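Local atomic coordinates of alpha-1,3-glucanase (Paenibacillus glycanilyticus, PDB entry 6K0P), a protein that hydrolyses alpha-1,3-glucan, a polymer of alpha-1,3-linked glucose, as a glycoside hydrolase of family 87. Residues 71-76 and 144-149; 173-178 and 238-243; 518-523 and 550-555. The protein carries 1 engineered substitution. All blocks are in the same frame, centred on the assembly; numbering follows the deposited sequence.

Interaction 1 of 3, residues 71-76 and 144-149; sequences PANAFV and DQVYPA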
ATOM      1  N   PRO A  71     -25.040   0.188  -4.810  1.00 12.55           N
ATOM      2  CA  PRO A  71     -25.355   1.445  -5.508  1.00 12.64           C
ATOM      3  C   PRO A  71     -24.113   2.316  -5.632  1.00 10.03           C
ATOM      4  O   PRO A  71     -23.214   2.258  -4.796  1.00 11.72           O
ATOM      5  CB  PRO A  71     -26.399   2.108  -4.600  1.00 15.87           C
ATOM      6  CG  PRO A  71     -27.001   0.955  -3.817  1.00 14.44           C
ATOM      7  CD  PRO A  71     -25.876  -0.010  -3.607  1.00 13.28           C
ATOM      8  N   ALA A  72     -24.065   3.131  -6.687  1.00 11.26           N
ATOM      9  CA  ALA A  72     -22.886   3.969  -6.893  1.00 10.06           C
ATOM     10  C   ALA A  72     -23.227   5.234  -7.665  1.00 10.40           C
ATOM     11  O   ALA A  72     -23.977   5.193  -8.640  1.00 11.59           O
ATOM     12  CB  ALA A  72     -21.794   3.202  -7.655  1.00 10.76           C
ATOM     13  N   ASN A  73     -22.637   6.356  -7.229  1.00 10.01           N
ATOM     14  CA  ASN A  73     -22.600   7.590  -8.006  1.00 10.78           C
ATOM     15  C   ASN A  73     -21.181   8.024  -8.348  1.00 11.72           C
ATOM     16  O   ASN A  73     -21.003   9.075  -8.981  1.00 12.17           O
ATOM     17  CB  ASN A  73     -23.321   8.748  -7.285  1.00 11.33           C
ATOM     18  CG  ASN A  73     -22.783   9.009  -5.875  1.00 11.34           C
ATOM     19  OD1 ASN A  73     -21.766   8.474  -5.482  1.00 10.87           O
ATOM     20  ND2 ASN A  73     -23.490   9.839  -5.107  1.00 12.04           N
ATOM     21  N   ALA A  74     -20.165   7.267  -7.940  1.00 10.11           N
ATOM     22  CA  ALA A  74     -18.786   7.698  -8.111  1.00  9.55           C
ATOM     23  C   ALA A  74     -17.918   6.497  -8.434  1.00  9.64           C
ATOM     24  O   ALA A  74     -18.209   5.371  -8.016  1.00  9.54           O
ATOM     25  CB  ALA A  74     -18.270   8.391  -6.848  1.00 10.51           C
ATOM     26  N   PHE A  75     -16.837   6.755  -9.169  1.00  9.50           N
ATOM     27  CA  PHE A  75     -16.073   5.685  -9.803  1.00  9.33           C
ATOM     28  C   PHE A  75     -14.601   6.045  -9.846  1.00  9.19           C
ATOM     29  O   PHE A  75     -14.244   7.206 -10.083  1.00 10.14           O
ATOM     30  CB  PHE A  75     -16.577   5.439 -11.234  1.00 10.25           C
ATOM     31  CG  PHE A  75     -18.035   5.093 -11.289  1.00 10.03           C
ATOM     32  CD1 PHE A  75     -18.449   3.781 -11.115  1.00 12.59           C
ATOM     33  CD2 PHE A  75     -18.992   6.084 -11.434  1.00 11.44           C
ATOM     34  CE1 PHE A  75     -19.789   3.461 -11.118  1.00 12.40           C
ATOM     35  CE2 PHE A  75     -20.335   5.766 -11.421  1.00 13.91           C
ATOM     36  CZ  PHE A  75     -20.733   4.454 -11.277  1.00 13.57           C
ATOM     37  N   VAL A  76     -13.747   5.041  -9.662  1.00 10.43           N
ATOM     38  CA  VAL A  76     -12.314   5.184  -9.906  1.00  8.69           C
ATOM     39  C   VAL A  76     -11.891   4.091 -10.880  1.00 10.49           C
ATOM     40  O   VAL A  76     -12.104   2.899 -10.618  1.00 10.33           O
ATOM     41  CB  VAL A  76     -11.477   5.143  -8.617  1.00  9.09           C
ATOM     42  CG1 VAL A  76      -9.993   5.315  -8.959  1.00 10.25           C
ATOM     43  CG2 VAL A  76     -11.929   6.244  -7.643  1.00 10.00           C
ATOM     44  N   ASP A 144     -24.035  12.347 -11.803  1.00 14.33           N
ATOM     45  CA  ASP A 144     -25.101  13.099 -11.146  1.00 14.54           C
ATOM     46  C   ASP A 144     -26.307  12.240 -10.787  1.00 15.33           C
ATOM     47  O   ASP A 144     -27.411  12.773 -10.639  1.00 16.51           O
ATOM     48  CB  ASP A 144     -25.503  14.337 -11.960  1.00 14.92           C
ATOM     49  CG  ASP A 144     -26.282  14.004 -13.226  1.00 18.87           C
ATOM     50  OD1 ASP A 144     -26.465  12.813 -13.552  1.00 17.97           O
ATOM     51  OD2 ASP A 144     -26.734  14.966 -13.889  1.00 24.02           O
ATOM     52  N   GLN A 145     -26.121  10.930 -10.640  1.00 13.63           N
ATOM     53  CA  GLN A 145     -27.195  10.045 -10.218  1.00 13.67           C
ATOM     54  C   GLN A 145     -26.586   8.870  -9.471  1.00 13.11           C
ATOM     55  O   GLN A 145     -25.480   8.423  -9.793  1.00 13.39           O
ATOM     56  CB  GLN A 145     -27.997   9.532 -11.429  1.00 20.03           C
ATOM     57  CG  GLN A 145     -29.189   8.664 -11.059  1.00 30.17           C
ATOM     58  CD  GLN A 145     -29.865   8.042 -12.267  1.00 30.76           C
ATOM     59  OE1 GLN A 145     -29.924   8.643 -13.341  1.00 34.18           O
ATOM     60  NE2 GLN A 145     -30.373   6.827 -12.097  1.00 33.46           N
ATOM     61  N   VAL A 146     -27.311   8.366  -8.478  1.00 13.20           N
ATOM     62  CA  VAL A 146     -26.958   7.113  -7.822  1.00 13.64           C
ATOM     63  C   VAL A 146     -27.583   5.989  -8.643  1.00 15.60           C
ATOM     64  O   VAL A 146     -28.812   5.920  -8.788  1.00 18.46           O
ATOM     65  CB  VAL A 146     -27.464   7.077  -6.370  1.00 14.15           C
ATOM     66  CG1 VAL A 146     -27.205   5.711  -5.753  1.00 16.86           C
ATOM     67  CG2 VAL A 146     -26.803   8.164  -5.534  1.00 15.48           C
ATOM     68  N   TYR A 147     -26.746   5.122  -9.194  1.00 12.79           N
ATOM     69  CA  TYR A 147     -27.215   3.968  -9.960  1.00 14.46           C
ATOM     70  C   TYR A 147     -27.339   2.753  -9.041  1.00 11.74           C
ATOM     71  O   TYR A 147     -26.482   2.528  -8.186  1.00 13.06           O
ATOM     72  CB  TYR A 147     -26.252   3.689 -11.124  1.00 13.05           C
ATOM     73  CG  TYR A 147     -26.314   4.826 -12.128  1.00 10.40           C
ATOM     74  CD1 TYR A 147     -27.288   4.843 -13.121  1.00 14.15           C
ATOM     75  CD2 TYR A 147     -25.452   5.912 -12.041  1.00 12.91           C
ATOM     76  CE1 TYR A 147     -27.385   5.874 -14.006  1.00 14.68           C
ATOM     77  CE2 TYR A 147     -25.545   6.966 -12.928  1.00 14.50           C
ATOM     78  CZ  TYR A 147     -26.516   6.944 -13.912  1.00 15.07           C
ATOM     79  OH  TYR A 147     -26.635   7.993 -14.805  1.00 17.12           O
ATOM     80  N   PRO A 148     -28.411   1.969  -9.143  1.00 13.62           N
ATOM     81  CA  PRO A 148     -28.608   0.862  -8.205  1.00 14.89           C
ATOM     82  C   PRO A 148     -27.701  -0.318  -8.517  1.00 13.90           C
ATOM     83  O   PRO A 148     -27.134  -0.440  -9.605  1.00 13.95           O
ATOM     84  CB  PRO A 148     -30.078   0.479  -8.421  1.00 16.12           C
ATOM     85  CG  PRO A 148     -30.354   0.874  -9.827  1.00 15.09           C
ATOM     86  CD  PRO A 148     -29.532   2.113 -10.087  1.00 16.62           C
ATOM     87  N   ALA A 149     -27.554  -1.192  -7.522  1.00 14.12           N
ATOM     88  CA  ALA A 149     -26.918  -2.475  -7.772  1.00 14.43           C
ATOM     89  C   ALA A 149     -27.646  -3.161  -8.919  1.00 14.87           C
ATOM     90  O   ALA A 149     -28.865  -3.027  -9.068  1.00 15.18           O
ATOM     91  CB  ALA A 149     -26.984  -3.340  -6.514  1.00 16.42           C
TER
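A72 and Y147 form an antiparallel, hydrogen-bonded pair: A72 N donates to Y147 O over 2.9 Å and Y147 N returns the bond to A72 O at 2.8 Å, while the touching parts of 71-76 and 144-149 run 154° apart. Y147 O takes the A72 N-H in its own carbonyl plane, whereas A72 O is met from above its plane, with the donor 41° out of it. Y147 O also receives a CA-H contact from P71, whose CA lies 3.1 Å from that oxygen. In the Y147 side chain, chi1 of -67° sets CG beside the backbone N, which is bonded to A72 O, and this oxygen therefore lies at the edge of the ring, near CD2.

V146 serves both neighbours of A72, one with each methyl. Its CG1 packs on P71 CB at 3.9 Å, and its CG2 meets ND2 of N73 at 3.7 Å, the two side chains crossing obliquely. N73 CB closes on Q145 O at 3.3 Å. The amide's OD1 faces another way, hydrogen-bonding V175 N.

This single antiparallel pair joins the start of strand 72-80 to the short strand 146-147. Both lie in the D1 region, whose family belongs to the galactose-binding-domain-like clan, consistent with a beta-sandwich. On the near side of the corner at N73, A72 rests on T172 of strand 165-173 and Y147 touches K98 of strand 96-104. At N73 the chain leaves 144-149; N73 and A74 together face E173 in a classic beta bulge against strand 165-173. From there F75 bonds to L141 of strand 137-143 through the backbone and packs on L170 and T172.

Interaction 2 of 3, residues 173-178 and 238-243; sequences ENVAPP and GPWYTK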
ATOM      1  N   GLU A 173     -18.636   3.575  -5.698  1.00 10.33           N
ATOM      2  CA  GLU A 173     -18.947   4.107  -4.378  1.00 10.70           C
ATOM      3  C   GLU A 173     -20.222   4.932  -4.458  1.00  9.58           C
ATOM      4  O   GLU A 173     -20.459   5.638  -5.445  1.00 10.10           O
ATOM      5  CB  GLU A 173     -17.784   4.972  -3.858  1.00  9.20           C
ATOM      6  CG  GLU A 173     -17.894   5.341  -2.385  1.00 10.42           C
ATOM      7  CD  GLU A 173     -16.665   6.065  -1.856  1.00 10.15           C
ATOM      8  OE1 GLU A 173     -15.612   6.045  -2.532  1.00 11.44           O
ATOM      9  OE2 GLU A 173     -16.763   6.658  -0.764  1.00 12.52           O
ATOM     10  N   ASN A 174     -21.040   4.843  -3.409  1.00 10.24           N
ATOM     11  CA  ASN A 174     -22.196   5.718  -3.237  1.00 10.76           C
ATOM     12  C   ASN A 174     -21.791   6.804  -2.242  1.00 11.97           C
ATOM     13  O   ASN A 174     -21.800   6.588  -1.025  1.00 15.19           O
ATOM     14  CB  ASN A 174     -23.400   4.924  -2.744  1.00 11.26           C
ATOM     15  CG  ASN A 174     -24.647   5.768  -2.664  1.00 14.30           C
ATOM     16  OD1 ASN A 174     -24.663   6.908  -3.129  1.00 14.25           O
ATOM     17  ND2 ASN A 174     -25.711   5.210  -2.084  1.00 14.43           N
ATOM     18  N   VAL A 175     -21.426   7.963  -2.762  1.00 11.50           N
ATOM     19  CA  VAL A 175     -20.896   9.052  -1.950  1.00 11.31           C
ATOM     20  C   VAL A 175     -22.051   9.920  -1.466  1.00 11.72           C
ATOM     21  O   VAL A 175     -22.874  10.389  -2.266  1.00 11.54           O
ATOM     22  CB  VAL A 175     -19.892   9.879  -2.766  1.00  9.44           C
ATOM     23  CG1 VAL A 175     -19.243  10.945  -1.890  1.00 13.40           C
ATOM     24  CG2 VAL A 175     -18.820   8.951  -3.346  1.00 11.97           C
ATOM     25  N   ALA A 176     -22.109  10.135  -0.146  1.00 10.28           N
ATOM     26  CA  ALA A 176     -23.114  11.009   0.434  1.00 12.63           C
ATOM     27  C   ALA A 176     -22.892  12.445  -0.039  1.00 12.17           C
ATOM     28  O   ALA A 176     -21.799  12.804  -0.487  1.00 12.25           O
ATOM     29  CB  ALA A 176     -22.986  10.967   1.955  1.00 12.91           C
ATOM     30  N   PRO A 177     -23.915  13.289   0.052  1.00 11.32           N
ATOM     31  CA  PRO A 177     -23.732  14.724  -0.232  1.00 10.98           C
ATOM     32  C   PRO A 177     -22.678  15.323   0.683  1.00 11.55           C
ATOM     33  O   PRO A 177     -22.397  14.772   1.762  1.00 11.91           O
ATOM     34  CB  PRO A 177     -25.121  15.322   0.064  1.00 13.05           C
ATOM     35  CG  PRO A 177     -26.065  14.178  -0.060  1.00 13.56           C
ATOM     36  CD  PRO A 177     -25.314  12.947   0.367  1.00 14.25           C
ATOM     37  N   PRO A 178     -22.071  16.447   0.290  1.00 11.64           N
ATOM     38  CA  PRO A 178     -21.000  17.034   1.107  1.00 11.00           C
ATOM     39  C   PRO A 178     -21.488  17.475   2.477  1.00 12.68           C
ATOM     40  O   PRO A 178     -22.604  17.980   2.633  1.00 13.63           O
ATOM     41  CB  PRO A 178     -20.527  18.232   0.277  1.00 12.28           C
ATOM     42  CG  PRO A 178     -21.694  18.567  -0.605  1.00 14.51           C
ATOM     43  CD  PRO A 178     -22.336  17.238  -0.924  1.00 15.82           C
ATOM     44  N   GLY A 238     -15.696  15.914   3.097  1.00 10.17           N
ATOM     45  CA  GLY A 238     -15.630  14.563   2.595  1.00 11.51           C
ATOM     46  C   GLY A 238     -14.547  14.481   1.536  1.00  9.55           C
ATOM     47  O   GLY A 238     -14.306  15.444   0.804  1.00 10.51           O
ATOM     48  N   PRO A 239     -13.865  13.332   1.440  1.00  9.31           N
ATOM     49  CA  PRO A 239     -12.701  13.252   0.537  1.00  9.75           C
ATOM     50  C   PRO A 239     -13.031  13.392  -0.945  1.00 10.82           C
ATOM     51  O   PRO A 239     -12.157  13.813  -1.714  1.00 12.60           O
ATOM     52  CB  PRO A 239     -12.073  11.887   0.866  1.00 13.04           C
ATOM     53  CG  PRO A 239     -13.166  11.101   1.512  1.00 11.95           C
ATOM     54  CD  PRO A 239     -14.031  12.113   2.249  1.00  9.95           C
ATOM     55  N   TRP A 240     -14.244  13.045  -1.378  1.00 10.31           N
ATOM     56  CA  TRP A 240     -14.629  13.289  -2.768  1.00 10.80           C
ATOM     57  C   TRP A 240     -14.906  14.758  -3.047  1.00 12.24           C
ATOM     58  O   TRP A 240     -15.027  15.139  -4.218  1.00 12.51           O
ATOM     59  CB  TRP A 240     -15.870  12.462  -3.132  1.00 11.45           C
ATOM     60  CG  TRP A 240     -15.558  11.062  -3.593  1.00 10.05           C
ATOM     61  CD1 TRP A 240     -15.517   9.929  -2.823  1.00 12.03           C
ATOM     62  CD2 TRP A 240     -15.241  10.650  -4.931  1.00 11.55           C
ATOM     63  NE1 TRP A 240     -15.210   8.832  -3.607  1.00 10.43           N
ATOM     64  CE2 TRP A 240     -15.027   9.252  -4.901  1.00  9.54           C
ATOM     65  CE3 TRP A 240     -15.114  11.327  -6.153  1.00 11.20           C
ATOM     66  CZ2 TRP A 240     -14.696   8.519  -6.047  1.00 10.60           C
ATOM     67  CZ3 TRP A 240     -14.782  10.594  -7.289  1.00 11.34           C
ATOM     68  CH2 TRP A 240     -14.581   9.208  -7.226  1.00 10.57           C
ATOM     69  N   TYR A 241     -15.021  15.593  -2.013  1.00 11.04           N
ATOM     70  CA  TYR A 241     -15.449  16.978  -2.192  1.00 10.08           C
ATOM     71  C   TYR A 241     -14.369  17.996  -1.866  1.00  9.46           C
ATOM     72  O   TYR A 241     -14.124  18.897  -2.669  1.00 11.40           O
ATOM     73  CB  TYR A 241     -16.695  17.257  -1.342  1.00 11.24           C
ATOM     74  CG  TYR A 241     -17.858  16.376  -1.696  1.00 12.48           C
ATOM     75  CD1 TYR A 241     -18.507  16.518  -2.914  1.00 15.57           C
ATOM     76  CD2 TYR A 241     -18.289  15.384  -0.826  1.00 11.67           C
ATOM     77  CE1 TYR A 241     -19.582  15.695  -3.252  1.00 15.24           C
ATOM     78  CE2 TYR A 241     -19.349  14.564  -1.148  1.00 13.42           C
ATOM     79  CZ  TYR A 241     -19.989  14.729  -2.360  1.00 14.15           C
ATOM     80  OH  TYR A 241     -21.046  13.906  -2.678  1.00 15.77           O
ATOM     81  N   THR A 242     -13.737  17.904  -0.697  1.00 10.30           N
ATOM     82  CA  THR A 242     -12.681  18.841  -0.317  1.00  9.83           C
ATOM     83  C   THR A 242     -11.367  18.280  -0.835  1.00  9.69           C
ATOM     84  O   THR A 242     -10.915  17.230  -0.370  1.00 10.67           O
ATOM     85  CB  THR A 242     -12.619  18.984   1.200  1.00 10.32           C
ATOM     86  OG1 THR A 242     -13.845  19.554   1.675  1.00 11.11           O
ATOM     87  CG2 THR A 242     -11.446  19.891   1.610  1.00 11.88           C
ATOM     88  N   LYS A 243     -10.756  18.977  -1.792  1.00  8.96           N
ATOM     89  CA  LYS A 243      -9.516  18.537  -2.425  1.00  9.06           C
ATOM     90  C   LYS A 243      -8.438  19.578  -2.172  1.00 11.26           C
ATOM     91  O   LYS A 243      -8.542  20.710  -2.659  1.00 12.11           O
ATOM     92  CB  LYS A 243      -9.721  18.376  -3.935  1.00 11.62           C
ATOM     93  CG  LYS A 243     -10.811  17.366  -4.287  1.00 12.44           C
ATOM     94  CD  LYS A 243     -11.118  17.396  -5.783  1.00 17.60           C
ATOM     95  CE  LYS A 243     -12.250  16.439  -6.141  1.00 18.69           C
ATOM     96  NZ  LYS A 243     -12.412  16.368  -7.625  1.00 25.17           N
TER
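Y241 OH donates to A176 O over 2.6 Å, and W240 NE1 donates to E173 OE1 over 3.0 Å. A176 O lies in the plane of the Y241 ring, and the hydroxyl meets it from above the carbonyl plane. The indole N-H runs nearly straight (162°) within its own ring plane, but reaches OE1 from above the carboxylate. E173 OE1 is also salt-bridged to R324 NH1, so two donors would probably draw negative charge onto this oxygen.

Between these bonds V175 divides its methyls: CG2 lies over the five-membered ring of W240, 3.7 Å from its centroid, a CH-pi contact, while CG1 meets Y241 CE2 at 3.7 Å. With Y241 CG anti to the carbonyl carbon (chi1 -60°), the ring runs out across P178, whose CB stands over one face, 3.9 Å from the centroid. An alanine in place of Y241 would probably leave A176 O without its hydroxyl mate and open a gap beside P178.

W240 further meets W302 edge-to-face. The contact joins the end of strand 165-173 and the loop that follows it to the early coils of the pectate-lyase-like beta-helix, beside the glycan pocket containing Q140 and K243.

Interaction 3 of 3, residues 518-523 and 550-555; sequences SRYGIK and GISAIY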
ATOM      1  N   SER A 518       4.181 -21.592  -6.692  1.00 15.49           N
ATOM      2  CA  SER A 518       4.793 -22.085  -7.926  1.00 14.38           C
ATOM      3  C   SER A 518       5.998 -22.971  -7.650  1.00 17.57           C
ATOM      4  O   SER A 518       6.298 -23.875  -8.444  1.00 18.33           O
ATOM      5  CB  SER A 518       5.176 -20.928  -8.849  1.00 16.76           C
ATOM      6  OG  SER A 518       6.393 -20.321  -8.450  1.00 20.06           O
ATOM      7  N   ARG A 519       6.693 -22.745  -6.536  1.00 14.65           N
ATOM      8  CA  ARG A 519       7.877 -23.522  -6.189  1.00 15.25           C
ATOM      9  C   ARG A 519       7.620 -24.377  -4.953  1.00 15.67           C
ATOM     10  O   ARG A 519       7.439 -25.591  -5.074  1.00 15.56           O
ATOM     11  CB  ARG A 519       9.107 -22.629  -6.013  1.00 15.48           C
ATOM     12  CG  ARG A 519       9.450 -21.757  -7.236  1.00 17.93           C
ATOM     13  CD  ARG A 519      10.244 -22.523  -8.286  1.00 23.19           C
ATOM     14  NE  ARG A 519      11.588 -22.874  -7.822  1.00 21.83           N
ATOM     15  CZ  ARG A 519      12.473 -23.553  -8.543  1.00 30.97           C
ATOM     16  NH1 ARG A 519      12.163 -23.952  -9.770  1.00 32.64           N
ATOM     17  NH2 ARG A 519      13.666 -23.837  -8.038  1.00 24.84           N
ATOM     18  N   TYR A 520       7.591 -23.779  -3.760  1.00 15.87           N
ATOM     19  CA  TYR A 520       7.481 -24.538  -2.520  1.00 13.06           C
ATOM     20  C   TYR A 520       6.488 -23.869  -1.583  1.00 14.61           C
ATOM     21  O   TYR A 520       6.328 -22.645  -1.592  1.00 15.25           O
ATOM     22  CB  TYR A 520       8.825 -24.616  -1.770  1.00 14.19           C
ATOM     23  CG  TYR A 520      10.023 -24.935  -2.641  1.00 14.64           C
ATOM     24  CD1 TYR A 520      10.163 -26.188  -3.233  1.00 16.40           C
ATOM     25  CD2 TYR A 520      11.020 -23.995  -2.856  1.00 15.84           C
ATOM     26  CE1 TYR A 520      11.253 -26.480  -4.032  1.00 17.60           C
ATOM     27  CE2 TYR A 520      12.118 -24.280  -3.645  1.00 15.94           C
ATOM     28  CZ  TYR A 520      12.225 -25.524  -4.235  1.00 15.56           C
ATOM     29  OH  TYR A 520      13.317 -25.813  -5.023  1.00 18.72           O
ATOM     30  N   GLY A 521       5.838 -24.679  -0.749  1.00 12.72           N
ATOM     31  CA  GLY A 521       5.052 -24.109   0.331  1.00 13.72           C
ATOM     32  C   GLY A 521       5.920 -23.356   1.319  1.00 14.00           C
ATOM     33  O   GLY A 521       5.626 -22.213   1.679  1.00 12.58           O
ATOM     34  N   ILE A 522       7.004 -23.988   1.763  1.00 12.52           N
ATOM     35  CA  ILE A 522       7.935 -23.420   2.730  1.00 12.08           C
ATOM     36  C   ILE A 522       9.338 -23.554   2.160  1.00 12.35           C
ATOM     37  O   ILE A 522       9.707 -24.625   1.666  1.00 13.91           O
ATOM     38  CB  ILE A 522       7.833 -24.153   4.082  1.00 14.11           C
ATOM     39  CG1 ILE A 522       6.421 -23.999   4.655  1.00 14.21           C
ATOM     40  CG2 ILE A 522       8.910 -23.653   5.063  1.00 12.40           C
ATOM     41  CD1 ILE A 522       6.100 -24.965   5.765  1.00 18.18           C
ATOM     42  N   LYS A 523      10.113 -22.471   2.204  1.00 11.98           N
ATOM     43  CA  LYS A 523      11.519 -22.517   1.825  1.00 10.96           C
ATOM     44  C   LYS A 523      12.370 -22.097   3.014  1.00 13.41           C
ATOM     45  O   LYS A 523      12.179 -21.007   3.572  1.00 12.50           O
ATOM     46  CB  LYS A 523      11.829 -21.623   0.625  1.00 13.93           C
ATOM     47  CG  LYS A 523      13.324 -21.643   0.283  1.00 12.17           C
ATOM     48  CD  LYS A 523      13.616 -21.001  -1.066  1.00 13.65           C
ATOM     49  CE  LYS A 523      15.119 -20.940  -1.335  1.00 11.61           C
ATOM     50  NZ  LYS A 523      15.438 -20.298  -2.656  1.00 13.86           N
ATOM     51  N   GLY A 550       4.226 -26.342  -6.797  1.00 16.36           N
ATOM     52  CA  GLY A 550       4.775 -26.650  -8.110  1.00 16.32           C
ATOM     53  C   GLY A 550       5.870 -27.701  -8.066  1.00 20.10           C
ATOM     54  O   GLY A 550       5.952 -28.568  -8.942  1.00 20.70           O
ATOM     55  N   ILE A 551       6.732 -27.636  -7.059  1.00 17.53           N
ATOM     56  CA  ILE A 551       7.854 -28.564  -6.920  1.00 16.52           C
ATOM     57  C   ILE A 551       7.661 -29.504  -5.734  1.00 20.00           C
ATOM     58  O   ILE A 551       7.530 -30.717  -5.909  1.00 22.88           O
ATOM     59  CB  ILE A 551       9.199 -27.813  -6.845  1.00 17.59           C
ATOM     60  CG1 ILE A 551       9.352 -26.925  -8.072  1.00 19.43           C
ATOM     61  CG2 ILE A 551      10.363 -28.794  -6.733  1.00 19.04           C
ATOM     62  CD1 ILE A 551      10.576 -26.125  -8.048  1.00 26.27           C
ATOM     63  N   SER A 552       7.638 -28.963  -4.518  1.00 16.99           N
ATOM     64  CA  SER A 552       7.478 -29.785  -3.325  1.00 17.84           C
ATOM     65  C   SER A 552       6.979 -28.897  -2.197  1.00 15.95           C
ATOM     66  O   SER A 552       7.054 -27.665  -2.270  1.00 15.80           O
ATOM     67  CB  SER A 552       8.797 -30.451  -2.929  1.00 20.84           C
ATOM     68  OG  SER A 552       9.736 -29.478  -2.526  1.00 21.21           O
ATOM     69  N   ALA A 553       6.493 -29.541  -1.132  1.00 15.79           N
ATOM     70  CA  ALA A 553       5.894 -28.785  -0.037  1.00 16.42           C
ATOM     71  C   ALA A 553       6.925 -27.942   0.703  1.00 15.20           C
ATOM     72  O   ALA A 553       6.655 -26.783   1.036  1.00 14.36           O
ATOM     73  CB  ALA A 553       5.171 -29.716   0.931  1.00 16.22           C
ATOM     74  N   ILE A 554       8.097 -28.500   0.992  1.00 15.10           N
ATOM     75  CA  ILE A 554       9.131 -27.789   1.738  1.00 13.01           C
ATOM     76  C   ILE A 554      10.485 -28.036   1.093  1.00 14.70           C
ATOM     77  O   ILE A 554      10.823 -29.171   0.731  1.00 16.95           O
ATOM     78  CB  ILE A 554       9.135 -28.139   3.246  1.00 13.04           C
ATOM     79  CG1 ILE A 554      10.266 -27.400   3.976  1.00 14.15           C
ATOM     80  CG2 ILE A 554       9.258 -29.661   3.463  1.00 13.88           C
ATOM     81  CD1 ILE A 554      10.154 -27.421   5.504  1.00 15.77           C
ATOM     82  N   TYR A 555      11.263 -26.963   0.951  1.00 14.26           N
ATOM     83  CA  TYR A 555      12.632 -27.018   0.468  1.00 14.54           C
ATOM     84  C   TYR A 555      13.582 -26.559   1.567  1.00 15.33           C
ATOM     85  O   TYR A 555      13.303 -25.582   2.277  1.00 14.50           O
ATOM     86  CB  TYR A 555      12.832 -26.111  -0.761  1.00 13.37           C
ATOM     87  CG  TYR A 555      14.270 -26.124  -1.226  1.00 13.30           C
ATOM     88  CD1 TYR A 555      14.732 -27.127  -2.068  1.00 16.01           C
ATOM     89  CD2 TYR A 555      15.173 -25.159  -0.796  1.00 12.61           C
ATOM     90  CE1 TYR A 555      16.050 -27.159  -2.481  1.00 16.28           C
ATOM     91  CE2 TYR A 555      16.504 -25.187  -1.195  1.00 13.50           C
ATOM     92  CZ  TYR A 555      16.932 -26.189  -2.040  1.00 14.16           C
ATOM     93  OH  TYR A 555      18.249 -26.234  -2.440  1.00 16.73           O
TER
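Y520 and Y555 make the tight part of this contact. Y555 CB sits over the centre of the Y520 ring, 3.3 Å from the centroid and 4° off the ring normal, while R519 CB lies over the rim of the opposite face, so the ring is held between the two. Y555 CG is anti to its backbone N (chi1 178°), and its ring runs alongside that of Y520 in the same direction. The planes are only 20° apart, but with centroids at 4.9 Å the rings are slid and barely overlap. S552 O lies in plane at the edge of Y520.

The backbone pairing is firm from I522 onward. I522 pairs with I554 and K523 with Y555 in parallel register: I522 N donates to A553 O and Y555 N to I522 O, each over 2.9 Å and nearly along the C=O axis. On the face away from the tyrosines I522 CG2 meets I554 CD1 at 4.0 Å, and W573 touches both isoleucines.

Toward 518 and 550 the contact becomes looser and more exposed. R519 O accepts a 2.9 Å bond from I551 N but only a weak one from S552 N, and G550 CA makes a CA-H contact with S518 O. I551 runs beside R519 and lays CD1 over one face, toward the rim, of the guanidinium. Three polar ends converge on D454: R519 NH2 and K523 NZ in salt bridges and Y520 OH in a hydrogen bond; Y555 OH instead bonds D453 and Q559.

Both segments turn corners, at G521-I522 and at A553, one above the other. Parallel strands with stacked turns and like side chains in register (I522 on I554) are the hallmark of successive coils in a pectate-lyase-like parallel beta-helix.

The three interactions come in succession along the chain, with no interleaving. Interactions 1 and 2 adjoin, with centres about 12 Å apart, and touch directly: N73 N is 2.9 Å from E173 O, a probable hydrogen bond. N73, next to the paired A72, thus borders the segment that interaction 2 packs against the beta-helix. Interaction 3 lies about 44 Å and 46 Å, centre to centre, from interactions 1 and 2, across the chain's centre from interaction 2, near the C-terminal end of the beta-helix. The coils between interactions 2 and 3 supply most residues of two further glycan pockets.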